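Side-chain contacts in adenylate cyclase (Hippeastrum hybrid cultivar, PDB 6YP4), which shows a dominant triphosphatase activity, despite its name as a putative adenylyl cyclase, and belongs to the CYTH family: residues 57-62 against 90-95; 109-114 against 125-130; 176-181 against 188-193. All blocks are in the same frame, centred on the assembly; numbering follows the deposited sequence.

All three contacts join a helix to a strand, or to the turn beside one, of the curled antiparallel sheet. Interactions 1 and 2 are neighbours, centres about 16 Å apart, while interaction 3 lies across the chain's centre, about 33 and 34 Å from theirs, centre to centre. Interaction 2 is buried and wholly apolar: two aromatic rings and a valine. The other two are partly buried and mix polar with apolar contacts. In interaction 1 a neutral amide pair sits beside a sulfur packed on a glycine; in interaction 3 a carboxylate takes two tyrosine hydroxyls while a leucine packs obliquely against one ring. Interactions 1 and 2 both touch strand 61-73; interaction 3 leans on strand 2-9.

Interaction 1 of 3, residues 57-62 against 90-95; sequences DANAKC and IGQEVT
The beta-hairpin formed by strands 49-56 and 61-73 meets helix 88-96 here through two small contacts, Asn-59 with Gln-92 and Cys-62 with Gly-91. Asn-59 sits in the turn with a left-handed backbone conformation, and its side chain faces the helix. Gln-92 reaches out from the helix to meet it. Its NE2 donates to Asn-59 OD1 at 3.0 Å, and the bond is nearly straight, with an N-H...O angle of 173°. OD1 lies exactly in the amide plane of Gln-92, so the donor is well aimed; seen from the acceptor, however, NE2 stands well above the carbonyl plane and does not use a lone pair of OD1. The two amide planes are 60° apart. A bend in the glutamine chain at chi2 (-71°) turns the terminal amide back to the turn and brings NE2 to OD1. CG of Gln-92 lies 3.6 Å from Asn-59 ND2, so this methylene packs against the asparagine amide beside the hydrogen bond.

Deeper in, the sulfur of Cys-62 rests against the helix backbone, SG lying 4.1 Å from CA of Gly-91. With no CB on Gly-91, strand and helix can come this close. The carbonyl of the same glycine is taken up within the helix: Thr-95 OG1 donates to Gly-91 O at 2.9 Å, on the opposite face of the carbonyl from the backbone N of Thr-95.

Around the contact, Phe-55 of strand 49-56 touches both Cys-62 and Gln-92, and Pro-88 at the start of the helix packs on Asn-59 and Cys-62. A backbone bond to Ile-86 ties Cys-62 to strand 76-86, which leads into the helix.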
ATOM      1  N   ASP A  57       0.259  14.342  -4.080  1.00 26.73           N
ATOM      2  CA  ASP A  57      -0.753  15.185  -4.743  1.00 28.26           C
ATOM      3  C   ASP A  57      -0.664  16.597  -4.171  1.00 30.09           C
ATOM      4  O   ASP A  57       0.436  17.166  -4.113  1.00 29.67           O
ATOM      5  CB  ASP A  57      -2.125  14.530  -4.621  1.00 31.47           C
ATOM      6  CG  ASP A  57      -2.172  13.175  -5.255  1.00 29.42           C
ATOM      7  OD1 ASP A  57      -1.389  12.934  -6.193  1.00 31.21           O
ATOM      8  OD2 ASP A  57      -2.994  12.348  -4.822  1.00 39.12           O
ATOM      9  N   ALA A  58      -1.769  17.189  -3.733  1.00 28.08           N
ATOM     10  CA  ALA A  58      -1.777  18.573  -3.290  1.00 27.69           C
ATOM     11  C   ALA A  58      -1.698  18.613  -1.764  1.00 31.37           C
ATOM     12  O   ALA A  58      -2.636  18.988  -1.064  1.00 32.86           O
ATOM     13  CB  ALA A  58      -3.014  19.288  -3.819  1.00 30.27           C
ATOM     14  N   ASN A  59      -0.527  18.226  -1.261  1.00 25.31           N
ATOM     15  CA  ASN A  59      -0.281  18.174   0.183  1.00 29.54           C
ATOM     16  C   ASN A  59      -1.317  17.308   0.891  1.00 32.47           C
ATOM     17  O   ASN A  59      -1.737  17.610   2.007  1.00 41.60           O
ATOM     18  CB  ASN A  59      -0.265  19.577   0.782  1.00 35.68           C
ATOM     19  CG  ASN A  59       0.813  19.749   1.806  1.00 44.16           C
ATOM     20  OD1 ASN A  59       1.906  19.215   1.653  1.00 38.99           O
ATOM     21  ND2 ASN A  59       0.516  20.499   2.866  1.00 53.51           N
ATOM     22  N   ALA A  60      -1.740  16.231   0.226  1.00 27.34           N
ATOM     23  CA  ALA A  60      -2.794  15.362   0.741  1.00 32.43           C
ATOM     24  C   ALA A  60      -2.273  14.371   1.778  1.00 35.59           C
ATOM     25  O   ALA A  60      -2.976  14.046   2.743  1.00 31.27           O
ATOM     26  CB  ALA A  60      -3.434  14.616  -0.425  1.00 26.69           C
ATOM     27  N   LYS A  61      -1.052  13.870   1.579  1.00 29.75           N
ATOM     28  CA  LYS A  61      -0.427  12.847   2.409  1.00 23.59           C
ATOM     29  C   LYS A  61       1.079  13.118   2.437  1.00 29.90           C
ATOM     30  O   LYS A  61       1.632  13.669   1.481  1.00 24.87           O
ATOM     31  CB  LYS A  61      -0.765  11.451   1.857  1.00 28.16           C
ATOM     32  CG  LYS A  61       0.173  10.339   2.257  1.00 29.25           C
ATOM     33  CD  LYS A  61      -0.450   8.970   1.998  1.00 40.31           C
ATOM     34  CE  LYS A  61      -0.282   8.500   0.571  1.00 48.34           C
ATOM     35  NZ  LYS A  61      -0.979   7.182   0.382  1.00 47.97           N
ATOM     36  N   CYS A  62       1.731  12.777   3.552  1.00 27.27           N
ATOM     37  CA  CYS A  62       3.157  13.046   3.750  1.00 29.67           C
ATOM     38  C   CYS A  62       3.815  11.849   4.418  1.00 30.81           C
ATOM     39  O   CYS A  62       3.288  11.318   5.406  1.00 28.52           O
ATOM     40  CB  CYS A  62       3.377  14.308   4.611  1.00 28.15           C
ATOM     41  SG  CYS A  62       5.132  14.870   4.725  1.00 24.11           S
ATOM     42  N   ILE A  90       3.392  19.609   9.069  1.00 25.97           N
ATOM     43  CA  ILE A  90       4.707  19.569   9.702  1.00 27.04           C
ATOM     44  C   ILE A  90       5.787  19.339   8.651  1.00 28.63           C
ATOM     45  O   ILE A  90       6.834  19.997   8.670  1.00 31.44           O
ATOM     46  CB  ILE A  90       4.762  18.491  10.799  1.00 30.72           C
ATOM     47  CG1 ILE A  90       3.784  18.806  11.931  1.00 29.14           C
ATOM     48  CG2 ILE A  90       6.189  18.349  11.357  1.00 27.13           C
ATOM     49  CD1 ILE A  90       3.612  17.648  12.917  1.00 37.40           C
ATOM     50  N   GLY A  91       5.557  18.395   7.728  1.00 26.03           N
ATOM     51  CA  GLY A  91       6.484  18.216   6.611  1.00 25.19           C
ATOM     52  C   GLY A  91       6.797  19.514   5.892  1.00 30.75           C
ATOM     53  O   GLY A  91       7.952  19.773   5.530  1.00 31.59           O
ATOM     54  N   GLN A  92       5.775  20.353   5.678  1.00 25.58           N
ATOM     55  CA  GLN A  92       6.002  21.641   5.021  1.00 31.18           C
ATOM     56  C   GLN A  92       6.764  22.611   5.918  1.00 34.29           C
ATOM     57  O   GLN A  92       7.601  23.384   5.426  1.00 31.70           O
ATOM     58  CB  GLN A  92       4.675  22.260   4.582  1.00 23.69           C
ATOM     59  CG  GLN A  92       3.964  21.532   3.412  1.00 22.47           C
ATOM     60  CD  GLN A  92       4.672  21.716   2.078  1.00 31.08           C
ATOM     61  OE1 GLN A  92       5.604  22.500   1.969  1.00 29.39           O
ATOM     62  NE2 GLN A  92       4.205  21.023   1.052  1.00 21.50           N
ATOM     63  N   GLU A  93       6.478  22.606   7.228  1.00 32.30           N
ATOM     64  CA  GLU A  93       7.227  23.457   8.155  1.00 28.65           C
ATOM     65  C   GLU A  93       8.697  23.065   8.186  1.00 32.60           C
ATOM     66  O   GLU A  93       9.580  23.928   8.293  1.00 33.90           O
ATOM     67  CB  GLU A  93       6.658  23.375   9.579  1.00 32.26           C
ATOM     68  CG  GLU A  93       5.160  23.605   9.752  1.00 48.87           C
ATOM     69  CD  GLU A  93       4.720  23.620  11.226  1.00 69.30           C
ATOM     70  OE1 GLU A  93       4.128  24.623  11.667  1.00 79.64           O
ATOM     71  OE2 GLU A  93       4.971  22.625  11.941  1.00 69.56           O
ATOM     72  N   VAL A  94       8.975  21.759   8.155  1.00 29.93           N
ATOM     73  CA  VAL A  94      10.353  21.291   8.059  1.00 30.17           C
ATOM     74  C   VAL A  94      10.996  21.809   6.786  1.00 28.01           C
ATOM     75  O   VAL A  94      12.139  22.279   6.796  1.00 32.18           O
ATOM     76  CB  VAL A  94      10.412  19.758   8.120  1.00 31.49           C
ATOM     77  CG1 VAL A  94      11.805  19.288   7.748  1.00 27.23           C
ATOM     78  CG2 VAL A  94      10.051  19.276   9.515  1.00 31.13           C
ATOM     79  N   THR A  95      10.279  21.721   5.670  1.00 30.82           N
ATOM     80  CA  THR A  95      10.826  22.227   4.419  1.00 29.81           C
ATOM     81  C   THR A  95      11.137  23.716   4.518  1.00 34.54           C
ATOM     82  O   THR A  95      12.190  24.167   4.053  1.00 34.08           O
ATOM     83  CB  THR A  95       9.855  21.941   3.273  1.00 32.10           C
ATOM     84  OG1 THR A  95       9.558  20.542   3.236  1.00 29.76           O
ATOM     85  CG2 THR A  95      10.468  22.349   1.939  1.00 29.69           C
TER

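Interaction 2 of 3, residues 109-114 against 125-130; sequences RIWRRV and GEFVCL
Trp-111 is the first residue of helix 109-118 to reach strand 127-141, and it does so with the far end of its indole. CG is anti to the backbone N (chi1 177°), which carries the six-membered ring out from the helix until its edge points at the face of Phe-127. The pair is an offset edge-to-face stack: the ring centroids are 5.2 Å apart and the planes are inclined at 68°. CH2 of Trp-111 makes the closest approach, 3.4 Å from CE2 of Phe-127. Next to it CZ3 of Trp-111 stands over the phenyl face, displaced toward the rim, and lies 3.8 Å from CZ of Phe-127. The two side chains meet head-on from helix and strand, bridging backbones that are well separated.

One turn on, Val-114 adds an aliphatic neighbour. Its CG1 is 4.0 Å from CZ of Phe-127 and meets the ring obliquely, the two side chains running antiparallel, side by side. Phe-127 thus takes the tryptophan edge on one face while the valine methyl lies against the end of the ring that reaches furthest from the strand. Replacing Phe-127 with an alanine would probably open a gap in this buried spot, leaving the edge of Trp-111 and the CG1 methyl of Val-114 without the surface they pack on.

Further apolar cover comes from Met-101 of helix 101-104, which touches both aromatic residues, and from Val-120, which touches Val-114 and Phe-127. On the sheet side, Val-114 packs on Leu-66 of strand 61-73 and Phe-127 on Thr-39 of strand 26-39, the antiparallel partner of strand 127-141. Helix 109-118 thus packs on the sheet both at the first residue of strand 127-141 and at strand 61-73.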
ATOM      1  N   ARG A 109       9.861   8.512  15.606  1.00 38.08           N
ATOM      2  CA  ARG A 109      10.774   7.377  15.602  1.00 50.50           C
ATOM      3  C   ARG A 109      11.899   7.570  14.589  1.00 48.64           C
ATOM      4  O   ARG A 109      13.054   7.208  14.848  1.00 43.60           O
ATOM      5  CB  ARG A 109       9.979   6.108  15.289  1.00 48.78           C
ATOM      6  CG  ARG A 109      10.797   4.868  15.079  1.00 48.74           C
ATOM      7  CD  ARG A 109       9.897   3.682  14.744  1.00 49.59           C
ATOM      8  NE  ARG A 109       9.646   3.549  13.304  1.00 38.75           N
ATOM      9  CZ  ARG A 109       8.457   3.691  12.722  1.00 39.66           C
ATOM     10  NH1 ARG A 109       8.342   3.538  11.411  1.00 39.36           N
ATOM     11  NH2 ARG A 109       7.377   3.974  13.437  1.00 34.10           N
ATOM     12  N   ILE A 110      11.582   8.159  13.434  1.00 37.08           N
ATOM     13  CA  ILE A 110      12.563   8.304  12.359  0.53 40.28           C
ATOM     14  C   ILE A 110      13.605   9.343  12.727  1.00 44.91           C
ATOM     15  O   ILE A 110      14.816   9.128  12.586  1.00 44.46           O
ATOM     16  CB  ILE A 110      11.866   8.670  11.035  0.53 36.74           C
ATOM     17  CG1 ILE A 110      10.571   7.878  10.845  0.53 32.44           C
ATOM     18  CG2 ILE A 110      12.820   8.440   9.855  0.53 36.68           C
ATOM     19  CD1 ILE A 110      10.777   6.406  10.685  0.53 32.68           C
ATOM     20  N   TRP A 111      13.153  10.515  13.186  1.00 38.88           N
ATOM     21  CA  TRP A 111      14.112  11.500  13.668  1.00 46.25           C
ATOM     22  C   TRP A 111      14.945  10.935  14.816  1.00 52.86           C
ATOM     23  O   TRP A 111      16.161  11.155  14.879  1.00 46.00           O
ATOM     24  CB  TRP A 111      13.397  12.776  14.101  1.00 43.08           C
ATOM     25  CG  TRP A 111      14.339  13.777  14.661  1.00 49.06           C
ATOM     26  CD1 TRP A 111      14.398  14.235  15.952  1.00 49.65           C
ATOM     27  CD2 TRP A 111      15.383  14.439  13.951  1.00 48.78           C
ATOM     28  NE1 TRP A 111      15.425  15.153  16.076  1.00 49.76           N
ATOM     29  CE2 TRP A 111      16.045  15.292  14.853  1.00 50.29           C
ATOM     30  CE3 TRP A 111      15.824  14.400  12.630  1.00 45.10           C
ATOM     31  CZ2 TRP A 111      17.123  16.100  14.477  1.00 52.65           C
ATOM     32  CZ3 TRP A 111      16.891  15.206  12.250  1.00 49.52           C
ATOM     33  CH2 TRP A 111      17.529  16.041  13.170  1.00 46.36           C
ATOM     34  N   ARG A 112      14.312  10.180  15.720  1.00 51.07           N
ATOM     35  CA  ARG A 112      15.068   9.550  16.799  1.00 47.26           C
ATOM     36  C   ARG A 112      16.172   8.658  16.242  1.00 48.06           C
ATOM     37  O   ARG A 112      17.288   8.642  16.772  1.00 50.80           O
ATOM     38  CB  ARG A 112      14.121   8.756  17.713  1.00 47.25           C
ATOM     39  CG  ARG A 112      14.625   8.477  19.129  1.00 57.54           C
ATOM     40  CD  ARG A 112      15.365   9.681  19.737  1.00 72.10           C
ATOM     41  NE  ARG A 112      14.567  10.898  19.708  1.00 76.37           N
ATOM     42  CZ  ARG A 112      15.080  12.117  19.866  1.00 76.77           C
ATOM     43  NH1 ARG A 112      14.299  13.192  19.821  1.00 71.85           N
ATOM     44  NH2 ARG A 112      16.389  12.275  20.059  1.00 75.68           N
ATOM     45  N   ARG A 113      15.895   7.939  15.148  1.00 50.17           N
ATOM     46  CA  ARG A 113      16.903   7.047  14.579  1.00 56.47           C
ATOM     47  C   ARG A 113      18.033   7.833  13.922  1.00 56.27           C
ATOM     48  O   ARG A 113      19.199   7.433  14.005  1.00 63.72           O
ATOM     49  CB  ARG A 113      16.264   6.088  13.574  1.00 55.66           C
ATOM     50  CG  ARG A 113      17.206   4.980  13.099  1.00 62.99           C
ATOM     51  CD  ARG A 113      16.548   4.045  12.083  1.00 66.69           C
ATOM     52  NE  ARG A 113      15.371   3.364  12.617  1.00 64.66           N
ATOM     53  CZ  ARG A 113      15.282   2.049  12.795  1.00 70.46           C
ATOM     54  NH1 ARG A 113      16.302   1.263  12.479  1.00 74.14           N
ATOM     55  NH2 ARG A 113      14.170   1.517  13.285  1.00 67.23           N
ATOM     56  N   VAL A 114      17.706   8.948  13.264  1.00 53.59           N
ATOM     57  CA  VAL A 114      18.739   9.823  12.711  1.00 54.26           C
ATOM     58  C   VAL A 114      19.730  10.208  13.802  1.00 59.08           C
ATOM     59  O   VAL A 114      20.949  10.112  13.626  1.00 65.38           O
ATOM     60  CB  VAL A 114      18.103  11.069  12.065  1.00 51.17           C
ATOM     61  CG1 VAL A 114      19.152  12.130  11.804  1.00 46.53           C
ATOM     62  CG2 VAL A 114      17.380  10.712  10.763  1.00 41.68           C
ATOM     63  N   GLY A 125      19.751  22.105  14.126  1.00 82.34           N
ATOM     64  CA  GLY A 125      20.140  23.387  13.551  1.00 67.12           C
ATOM     65  C   GLY A 125      21.113  23.275  12.391  1.00 66.85           C
ATOM     66  O   GLY A 125      21.335  24.263  11.681  1.00 64.23           O
ATOM     67  N   GLU A 126      21.675  22.092  12.178  1.00 68.49           N
ATOM     68  CA  GLU A 126      22.645  21.814  11.131  1.00 67.20           C
ATOM     69  C   GLU A 126      22.005  21.405   9.810  1.00 61.83           C
ATOM     70  O   GLU A 126      22.678  21.430   8.771  1.00 51.40           O
ATOM     71  CB  GLU A 126      23.557  20.692  11.623  1.00 75.33           C
ATOM     72  CG  GLU A 126      22.756  19.766  12.540  1.00 80.09           C
ATOM     73  CD  GLU A 126      23.570  18.688  13.203  1.00 83.25           C
ATOM     74  OE1 GLU A 126      24.819  18.706  13.085  1.00 82.54           O
ATOM     75  OE2 GLU A 126      22.939  17.829  13.853  1.00 81.38           O
ATOM     76  N   PHE A 127      20.728  21.030   9.814  1.00 54.69           N
ATOM     77  CA  PHE A 127      20.159  20.414   8.629  1.00 44.43           C
ATOM     78  C   PHE A 127      19.770  21.440   7.577  1.00 47.88           C
ATOM     79  O   PHE A 127      19.374  22.571   7.883  1.00 43.43           O
ATOM     80  CB  PHE A 127      18.961  19.547   8.993  1.00 42.80           C
ATOM     81  CG  PHE A 127      19.360  18.204   9.469  1.00 48.90           C
ATOM     82  CD1 PHE A 127      19.312  17.112   8.620  1.00 42.22           C
ATOM     83  CD2 PHE A 127      19.851  18.039  10.752  1.00 50.03           C
ATOM     84  CE1 PHE A 127      19.710  15.869   9.058  1.00 43.21           C
ATOM     85  CE2 PHE A 127      20.252  16.804  11.197  1.00 47.72           C
ATOM     86  CZ  PHE A 127      20.184  15.716  10.353  1.00 48.35           C
ATOM     87  N   VAL A 128      19.899  21.013   6.316  1.00 40.53           N
ATOM     88  CA  VAL A 128      19.586  21.804   5.135  1.00 42.22           C
ATOM     89  C   VAL A 128      18.836  20.907   4.154  1.00 39.15           C
ATOM     90  O   VAL A 128      18.928  19.677   4.208  1.00 38.20           O
ATOM     91  CB  VAL A 128      20.869  22.383   4.477  1.00 39.72           C
ATOM     92  CG1 VAL A 128      21.676  23.235   5.495  1.00 42.91           C
ATOM     93  CG2 VAL A 128      21.730  21.256   3.939  1.00 39.98           C
ATOM     94  N   CYS A 129      18.084  21.537   3.247  1.00 33.52           N
ATOM     95  CA  CYS A 129      17.375  20.812   2.194  1.00 37.45           C
ATOM     96  C   CYS A 129      18.288  20.638   0.989  1.00 38.61           C
ATOM     97  O   CYS A 129      18.920  21.599   0.539  1.00 37.79           O
ATOM     98  CB  CYS A 129      16.094  21.547   1.779  1.00 39.16           C
ATOM     99  SG  CYS A 129      15.026  20.655   0.598  1.00 33.76           S
ATOM    100  N   LEU A 130      18.344  19.415   0.466  1.00 37.41           N
ATOM    101  CA  LEU A 130      19.127  19.089  -0.717  1.00 40.65           C
ATOM    102  C   LEU A 130      18.368  19.341  -2.016  1.00 38.37           C
ATOM    103  O   LEU A 130      18.963  19.239  -3.087  1.00 40.76           O
ATOM    104  CB  LEU A 130      19.586  17.621  -0.656  1.00 38.39           C
ATOM    105  CG  LEU A 130      20.293  17.130   0.613  1.00 32.98           C
ATOM    106  CD1 LEU A 130      20.779  15.707   0.434  1.00 35.35           C
ATOM    107  CD2 LEU A 130      21.476  18.030   0.956  1.00 39.60           C
TER

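Interaction 3 of 3, residues 176-181 against 188-193; sequences LLEGFL and YEYSGA
Two tyrosine rings, Tyr-188 and Tyr-190, present their hydroxyl edges to one carboxylate, that of Glu-178. Each oxygen of the glutamate lies in the plane of the ring it meets, yet the carboxylate itself stands almost upright to both, at 86° to the Tyr-188 ring and 79° to that of Tyr-190. Tyr-190 OH donates to Glu-178 OE1 at 2.6 Å, arriving on the syn side and somewhat out of the carboxylate plane. Tyr-188 OH donates to Glu-178 OE2; the modelled 2.3 Å between them is very short, and its exact length is doubtful. A carboxylate met by a hydroxyl at each oxygen probably has little freedom to turn. Leu-181 reaches the Tyr-188 ring obliquely, its CD1 3.7 Å from CG of the tyrosine. CG of Tyr-188 lies between its own backbone N and carbonyl carbon (chi1 71°), which lays the ring along the side of the helix, past Leu-181, with its OH at Glu-178.

Lys-182 also bonds to the hydroxyl of Tyr-188. Strand 189-190 pairs antiparallel with strand 2-9, whose Leu-7 touches Leu-181 and Tyr-190. The contact fastens helix 170-183 to the curled antiparallel sheet of the CYTH (triphosphate tunnel metalloenzyme) fold.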
ATOM      1  N   LEU A 176       9.229 -14.022 -13.285  1.00 40.12           N
ATOM      2  CA  LEU A 176       7.874 -13.695 -13.720  1.00 44.46           C
ATOM      3  C   LEU A 176       7.818 -12.345 -14.439  1.00 41.15           C
ATOM      4  O   LEU A 176       7.215 -12.217 -15.511  1.00 40.78           O
ATOM      5  CB  LEU A 176       6.940 -13.677 -12.510  1.00 40.05           C
ATOM      6  CG  LEU A 176       6.667 -15.008 -11.809  1.00 47.33           C
ATOM      7  CD1 LEU A 176       5.741 -14.799 -10.643  1.00 47.83           C
ATOM      8  CD2 LEU A 176       6.085 -16.042 -12.744  1.00 40.17           C
ATOM      9  N   LEU A 177       8.400 -11.309 -13.832  1.00 41.21           N
ATOM     10  CA  LEU A 177       8.281  -9.965 -14.382  1.00 35.98           C
ATOM     11  C   LEU A 177       9.028  -9.850 -15.707  1.00 37.07           C
ATOM     12  O   LEU A 177       8.502  -9.303 -16.684  1.00 42.77           O
ATOM     13  CB  LEU A 177       8.792  -8.936 -13.362  1.00 37.01           C
ATOM     14  CG  LEU A 177       8.572  -7.445 -13.653  1.00 42.26           C
ATOM     15  CD1 LEU A 177       7.156  -7.150 -14.144  1.00 38.89           C
ATOM     16  CD2 LEU A 177       8.909  -6.569 -12.451  1.00 45.03           C
ATOM     17  N   GLU A 178      10.253 -10.371 -15.767  1.00 52.58           N
ATOM     18  CA  GLU A 178      10.973 -10.373 -17.037  1.00 54.23           C
ATOM     19  C   GLU A 178      10.207 -11.139 -18.113  1.00 58.72           C
ATOM     20  O   GLU A 178      10.123 -10.689 -19.262  1.00 56.61           O
ATOM     21  CB  GLU A 178      12.375 -10.954 -16.852  1.00 41.80           C
ATOM     22  CG  GLU A 178      13.284 -10.154 -15.909  1.00 42.75           C
ATOM     23  CD  GLU A 178      14.766 -10.472 -16.111  1.00 51.06           C
ATOM     24  OE1 GLU A 178      15.401 -10.992 -15.172  1.00 47.21           O
ATOM     25  OE2 GLU A 178      15.288 -10.166 -17.203  1.00 45.27           O
ATOM     26  N   GLY A 179       9.640 -12.297 -17.758  1.00 59.19           N
ATOM     27  CA  GLY A 179       8.880 -13.076 -18.727  1.00 41.22           C
ATOM     28  C   GLY A 179       7.685 -12.328 -19.294  1.00 44.44           C
ATOM     29  O   GLY A 179       7.356 -12.476 -20.469  1.00 51.19           O
ATOM     30  N   PHE A 180       7.024 -11.511 -18.469  1.00 40.47           N
ATOM     31  CA  PHE A 180       5.868 -10.742 -18.936  1.00 36.78           C
ATOM     32  C   PHE A 180       6.303  -9.606 -19.852  1.00 44.38           C
ATOM     33  O   PHE A 180       5.651  -9.326 -20.863  1.00 41.12           O
ATOM     34  CB  PHE A 180       5.088 -10.212 -17.727  1.00 53.78           C
ATOM     35  CG  PHE A 180       3.961  -9.249 -18.056  1.00 45.40           C
ATOM     36  CD1 PHE A 180       2.674  -9.719 -18.297  1.00 42.20           C
ATOM     37  CD2 PHE A 180       4.176  -7.871 -18.041  1.00 39.56           C
ATOM     38  CE1 PHE A 180       1.621  -8.831 -18.558  1.00 39.52           C
ATOM     39  CE2 PHE A 180       3.130  -6.970 -18.304  1.00 35.89           C
ATOM     40  CZ  PHE A 180       1.847  -7.456 -18.558  1.00 34.76           C
ATOM     41  N   LEU A 181       7.402  -8.934 -19.516  1.00 39.14           N
ATOM     42  CA  LEU A 181       7.867  -7.851 -20.376  1.00 39.52           C
ATOM     43  C   LEU A 181       8.304  -8.386 -21.737  1.00 39.94           C
ATOM     44  O   LEU A 181       8.062  -7.745 -22.767  1.00 44.79           O
ATOM     45  CB  LEU A 181       8.998  -7.073 -19.697  1.00 37.22           C
ATOM     46  CG  LEU A 181       8.650  -6.195 -18.494  1.00 48.93           C
ATOM     47  CD1 LEU A 181       9.799  -5.278 -18.143  1.00 56.64           C
ATOM     48  CD2 LEU A 181       7.423  -5.383 -18.782  1.00 46.84           C
ATOM     49  N   TYR A 188      13.671  -3.467 -21.726  1.00 40.28           N
ATOM     50  CA  TYR A 188      13.960  -3.120 -20.347  1.00 43.39           C
ATOM     51  C   TYR A 188      15.409  -3.481 -20.060  1.00 45.46           C
ATOM     52  O   TYR A 188      16.022  -4.276 -20.777  1.00 45.33           O
ATOM     53  CB  TYR A 188      13.007  -3.847 -19.385  1.00 38.27           C
ATOM     54  CG  TYR A 188      13.286  -5.328 -19.293  1.00 41.80           C
ATOM     55  CD1 TYR A 188      12.711  -6.218 -20.191  1.00 42.11           C
ATOM     56  CD2 TYR A 188      14.113  -5.840 -18.298  1.00 42.83           C
ATOM     57  CE1 TYR A 188      12.976  -7.583 -20.120  1.00 43.01           C
ATOM     58  CE2 TYR A 188      14.377  -7.201 -18.216  1.00 46.46           C
ATOM     59  CZ  TYR A 188      13.810  -8.062 -19.134  1.00 44.38           C
ATOM     60  OH  TYR A 188      14.069  -9.407 -19.040  1.00 53.76           O
ATOM     61  N   GLU A 189      15.953  -2.871 -19.008  1.00 40.71           N
ATOM     62  CA  GLU A 189      17.191  -3.333 -18.399  1.00 48.50           C
ATOM     63  C   GLU A 189      17.040  -3.271 -16.887  1.00 46.83           C
ATOM     64  O   GLU A 189      16.124  -2.633 -16.361  1.00 43.54           O
ATOM     65  CB  GLU A 189      18.411  -2.504 -18.828  1.00 46.78           C
ATOM     66  CG  GLU A 189      18.652  -2.440 -20.327  1.00 59.90           C
ATOM     67  CD  GLU A 189      19.065  -3.777 -20.946  1.00 73.63           C
ATOM     68  OE1 GLU A 189      19.586  -4.650 -20.216  1.00 83.83           O
ATOM     69  OE2 GLU A 189      18.862  -3.957 -22.171  1.00 71.90           O
ATOM     70  N   TYR A 190      17.953  -3.943 -16.191  1.00 44.83           N
ATOM     71  CA  TYR A 190      18.010  -3.823 -14.742  1.00 54.17           C
ATOM     72  C   TYR A 190      18.403  -2.397 -14.361  1.00 49.88           C
ATOM     73  O   TYR A 190      19.303  -1.811 -14.970  1.00 41.96           O
ATOM     74  CB  TYR A 190      19.013  -4.828 -14.162  1.00 50.82           C
ATOM     75  CG  TYR A 190      18.730  -6.292 -14.465  1.00 51.15           C
ATOM     76  CD1 TYR A 190      17.470  -6.840 -14.233  1.00 54.36           C
ATOM     77  CD2 TYR A 190      19.739  -7.142 -14.952  1.00 54.03           C
ATOM     78  CE1 TYR A 190      17.207  -8.180 -14.489  1.00 47.63           C
ATOM     79  CE2 TYR A 190      19.478  -8.482 -15.216  1.00 51.11           C
ATOM     80  CZ  TYR A 190      18.200  -8.992 -14.972  1.00 48.57           C
ATOM     81  OH  TYR A 190      17.895 -10.319 -15.217  1.00 46.98           O
ATOM     82  N   SER A 191      17.700  -1.822 -13.383  1.00 40.49           N
ATOM     83  CA  SER A 191      18.065  -0.501 -12.879  1.00 41.82           C
ATOM     84  C   SER A 191      19.448  -0.552 -12.245  1.00 43.69           C
ATOM     85  O   SER A 191      19.742  -1.446 -11.450  1.00 47.55           O
ATOM     86  CB  SER A 191      17.045  -0.020 -11.842  1.00 45.28           C
ATOM     87  OG  SER A 191      15.739   0.073 -12.385  1.00 52.96           O
ATOM     88  N   GLY A 192      20.300   0.406 -12.598  1.00 45.97           N
ATOM     89  CA  GLY A 192      21.661   0.389 -12.100  1.00 43.81           C
ATOM     90  C   GLY A 192      21.905   1.319 -10.928  1.00 51.40           C
ATOM     91  O   GLY A 192      22.999   1.308 -10.349  1.00 48.13           O
ATOM     92  N   ALA A 193      20.894   2.116 -10.564  1.00 41.16           N
ATOM     93  CA  ALA A 193      21.009   3.081  -9.475  1.00 41.45           C
ATOM     94  C   ALA A 193      19.617   3.513  -9.027  1.00 40.53           C
ATOM     95  O   ALA A 193      18.675   3.510  -9.820  1.00 46.99           O
ATOM     96  CB  ALA A 193      21.830   4.301  -9.899  1.00 39.45           C
TER